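PDB 6RQA: iminosuccinate reductase from Paracoccus denitrificans, which catalyses the NADH-dependent reduction of iminosuccinate to L-aspartate, regenerating the amino donor of the beta-hydroxyaspartate cycle in glyoxylate assimilation. Local coordinates for residues A70-K75 with G91-N96. Numbering follows the deposited sequence.
Sequences ALYGFK and GYWPNN
Ala70 sets its methyl over one face of the Trp93 indole. Ala70 CB lies 3.5 Å from the centroid of the five-membered ring, 18° off its normal, a CH-pi contact. The outer end of the indole meets Tyr72 instead, with Trp93 CH2 3.8 Å from Tyr72 CD1. Tyr72 CD1 sits at the indole edge, near the indole plane, and the two side chains run side by side in the same direction. Tyr72 CG is anti to the backbone N (chi1 -179°), which carries its ring out alongside the tryptophan.

Next to them along the strands, Leu71 and Tyr92 form an antiparallel hydrogen-bonded pair. Leu71 N donates to Tyr92 O and Tyr92 N to Leu71 O, each at 2.9 Å. Leu71 O also receives a CA-H...O contact from Gly91 CA, at 3.1 Å. A side chain on Gly91 would run into this same carbonyl oxygen. On the other face of the sheet, Leu71 CB and Tyr92 CB are 4.4 Å apart. The tyrosine ring then leads away and packs edge-to-face with His104.

Both aromatic side chains also meet the second subunit. Trp93 NE1 donates a hydrogen bond to Pro113 O of the second subunit, and Tyr72 stacks edge-to-face with Phe111 of that subunit. An alanine in place of Trp93 would probably uncover the Ala70 methyl, leave a gap beside Tyr72 and deprive that Pro113 carbonyl of its donor.

Trp93 also begins a type I turn to Asn96, where the chain leaves the strand. The whole is the open end of the beta hairpin of strands 71-79 and 84-92, within the mixed sheet of this ornithine cyclodeaminase/mu-crystallin family member. Tyr72 and Trp93 face the dimer partner, while the Tyr92 side chain comes within about 6 Å of the bound NAD.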
ATOM      1  N   ALA A  70       5.874  -8.171  13.538  1.00 41.20           N
ATOM      2  CA  ALA A  70       5.781  -6.848  12.945  1.00 52.45           C
ATOM      3  C   ALA A  70       4.367  -6.541  12.469  1.00 42.59           C
ATOM      4  O   ALA A  70       3.608  -7.431  12.075  1.00 34.96           O
ATOM      5  CB  ALA A  70       6.755  -6.722  11.775  1.00 60.02           C
ATOM      6  N   LEU A  71       4.022  -5.257  12.511  1.00 39.27           N
ATOM      7  CA  LEU A  71       2.796  -4.729  11.928  1.00 28.33           C
ATOM      8  C   LEU A  71       3.187  -3.840  10.756  1.00 36.05           C
ATOM      9  O   LEU A  71       3.890  -2.840  10.942  1.00 38.95           O
ATOM     10  CB  LEU A  71       1.985  -3.941  12.957  1.00 28.44           C
ATOM     11  CG  LEU A  71       0.996  -4.706  13.839  1.00 41.69           C
ATOM     12  CD1 LEU A  71      -0.048  -5.406  12.982  1.00 63.50           C
ATOM     13  CD2 LEU A  71       1.709  -5.702  14.742  1.00 57.70           C
ATOM     14  N   TYR A  72       2.743  -4.204   9.555  1.00 43.62           N
ATOM     15  CA  TYR A  72       3.149  -3.521   8.335  1.00 35.93           C
ATOM     16  C   TYR A  72       1.928  -3.214   7.480  1.00 35.77           C
ATOM     17  O   TYR A  72       0.983  -4.006   7.425  1.00 40.93           O
ATOM     18  CB  TYR A  72       4.157  -4.372   7.548  1.00 25.19           C
ATOM     19  CG  TYR A  72       4.647  -3.730   6.270  1.00 33.05           C
ATOM     20  CD1 TYR A  72       5.575  -2.699   6.300  1.00 27.39           C
ATOM     21  CD2 TYR A  72       4.186  -4.163   5.033  1.00 36.15           C
ATOM     22  CE1 TYR A  72       6.027  -2.111   5.133  1.00 26.70           C
ATOM     23  CE2 TYR A  72       4.632  -3.583   3.861  1.00 23.48           C
ATOM     24  CZ  TYR A  72       5.552  -2.558   3.918  1.00 24.71           C
ATOM     25  OH  TYR A  72       5.998  -1.976   2.755  1.00 36.43           O
ATOM     26  N   GLY A  73       1.950  -2.064   6.817  1.00 34.78           N
ATOM     27  CA  GLY A  73       0.828  -1.678   5.985  1.00 35.55           C
ATOM     28  C   GLY A  73       1.074  -0.344   5.315  1.00 37.55           C
ATOM     29  O   GLY A  73       2.176   0.207   5.364  1.00 45.26           O
ATOM     30  N   PHE A  74       0.019   0.172   4.683  1.00 35.78           N
ATOM     31  CA  PHE A  74       0.092   1.409   3.920  1.00 31.63           C
ATOM     32  C   PHE A  74      -1.060   2.330   4.296  1.00 22.67           C
ATOM     33  O   PHE A  74      -2.162   1.877   4.614  1.00 35.93           O
ATOM     34  CB  PHE A  74       0.045   1.147   2.408  1.00 35.80           C
ATOM     35  CG  PHE A  74       0.630  -0.173   1.998  1.00 40.26           C
ATOM     36  CD1 PHE A  74       1.991  -0.407   2.098  1.00 36.07           C
ATOM     37  CD2 PHE A  74      -0.184  -1.175   1.493  1.00 39.01           C
ATOM     38  CE1 PHE A  74       2.529  -1.621   1.716  1.00 37.16           C
ATOM     39  CE2 PHE A  74       0.346  -2.390   1.106  1.00 43.95           C
ATOM     40  CZ  PHE A  74       1.706  -2.614   1.218  1.00 52.24           C
ATOM     41  N   LYS A  75      -0.792   3.635   4.249  1.00 30.32           N
ATOM     42  CA  LYS A  75      -1.807   4.672   4.445  1.00 31.54           C
ATOM     43  C   LYS A  75      -1.701   5.634   3.265  1.00 32.33           C
ATOM     44  O   LYS A  75      -0.910   6.580   3.290  1.00 30.08           O
ATOM     45  CB  LYS A  75      -1.631   5.387   5.781  1.00 29.17           C
ATOM     46  CG  LYS A  75      -2.067   4.563   6.984  1.00 44.15           C
ATOM     47  CD  LYS A  75      -1.936   5.351   8.279  1.00 55.10           C
ATOM     48  CE  LYS A  75      -2.434   4.547   9.469  1.00 64.36           C
ATOM     49  NZ  LYS A  75      -2.277   5.291  10.751  1.00 72.79           N
ATOM     50  N   GLY A  91       5.597   0.478   9.610  1.00 37.69           N
ATOM     51  CA  GLY A  91       4.807   0.110  10.766  1.00 35.80           C
ATOM     52  C   GLY A  91       5.594  -0.054  12.051  1.00 46.87           C
ATOM     53  O   GLY A  91       6.424   0.794  12.395  1.00 37.05           O
ATOM     54  N   TYR A  92       5.345  -1.150  12.764  1.00 29.75           N
ATOM     55  CA  TYR A  92       5.845  -1.336  14.121  1.00 32.95           C
ATOM     56  C   TYR A  92       6.579  -2.665  14.217  1.00 32.27           C
ATOM     57  O   TYR A  92       5.980  -3.723  13.999  1.00 38.18           O
ATOM     58  CB  TYR A  92       4.694  -1.283  15.129  1.00 39.29           C
ATOM     59  CG  TYR A  92       5.125  -1.324  16.577  1.00 51.33           C
ATOM     60  CD1 TYR A  92       5.553  -0.172  17.224  1.00 57.40           C
ATOM     61  CD2 TYR A  92       5.092  -2.508  17.301  1.00 40.08           C
ATOM     62  CE1 TYR A  92       5.943  -0.200  18.549  1.00 55.16           C
ATOM     63  CE2 TYR A  92       5.482  -2.545  18.627  1.00 47.76           C
ATOM     64  CZ  TYR A  92       5.907  -1.388  19.245  1.00 55.30           C
ATOM     65  OH  TYR A  92       6.295  -1.416  20.565  1.00 68.62           O
ATOM     66  N   TRP A  93       7.870  -2.607  14.544  1.00 31.70           N
ATOM     67  CA  TRP A  93       8.669  -3.798  14.821  1.00 35.14           C
ATOM     68  C   TRP A  93       8.946  -3.870  16.317  1.00 37.12           C
ATOM     69  O   TRP A  93       9.786  -3.113  16.829  1.00 43.31           O
ATOM     70  CB  TRP A  93       9.980  -3.772  14.031  1.00 38.37           C
ATOM     71  CG  TRP A  93       9.893  -4.447  12.694  1.00 41.22           C
ATOM     72  CD1 TRP A  93      10.533  -5.589  12.313  1.00 40.87           C
ATOM     73  CD2 TRP A  93       9.112  -4.028  11.567  1.00 38.62           C
ATOM     74  NE1 TRP A  93      10.206  -5.904  11.017  1.00 32.01           N
ATOM     75  CE2 TRP A  93       9.336  -4.961  10.536  1.00 39.93           C
ATOM     76  CE3 TRP A  93       8.252  -2.953  11.329  1.00 38.66           C
ATOM     77  CZ2 TRP A  93       8.726  -4.856   9.287  1.00 43.72           C
ATOM     78  CZ3 TRP A  93       7.648  -2.849  10.089  1.00 35.65           C
ATOM     79  CH2 TRP A  93       7.888  -3.794   9.084  1.00 34.01           C
ATOM     80  N   PRO A  94       8.274  -4.756  17.059  1.00 40.73           N
ATOM     81  CA  PRO A  94       8.401  -4.737  18.527  1.00 38.62           C
ATOM     82  C   PRO A  94       9.783  -5.103  19.042  1.00 30.34           C
ATOM     83  O   PRO A  94      10.109  -4.750  20.180  1.00 35.38           O
ATOM     84  CB  PRO A  94       7.357  -5.768  18.983  1.00 40.32           C
ATOM     85  CG  PRO A  94       6.427  -5.929  17.817  1.00 44.26           C
ATOM     86  CD  PRO A  94       7.271  -5.728  16.600  1.00 46.54           C
ATOM     87  N   ASN A  95      10.601  -5.801  18.256  1.00 46.30           N
ATOM     88  CA  ASN A  95      11.897  -6.279  18.717  1.00 50.68           C
ATOM     89  C   ASN A  95      13.055  -5.531  18.071  1.00 44.63           C
ATOM     90  O   ASN A  95      14.184  -6.031  18.060  1.00 31.31           O
ATOM     91  CB  ASN A  95      12.023  -7.780  18.458  1.00 47.31           C
ATOM     92  CG  ASN A  95      10.763  -8.536  18.819  1.00 47.70           C
ATOM     93  OD1 ASN A  95      10.192  -9.247  17.991  1.00 36.91           O
ATOM     94  ND2 ASN A  95      10.313  -8.375  20.058  1.00 50.55           N
ATOM     95  N   ASN A  96      12.801  -4.336  17.537  1.00 35.72           N
ATOM     96  CA  ASN A  96      13.832  -3.591  16.827  1.00 37.33           C
ATOM     97  C   ASN A  96      14.968  -3.127  17.731  1.00 42.32           C
ATOM     98  O   ASN A  96      15.994  -2.671  17.214  1.00 46.12           O
ATOM     99  CB  ASN A  96      13.210  -2.389  16.119  1.00 35.57           C
ATOM    100  CG  ASN A  96      13.246  -2.524  14.612  1.00 36.12           C
ATOM    101  OD1 ASN A  96      13.516  -3.601  14.079  1.00 39.44           O
ATOM    102  ND2 ASN A  96      12.976  -1.428  13.914  1.00 38.11           N
TER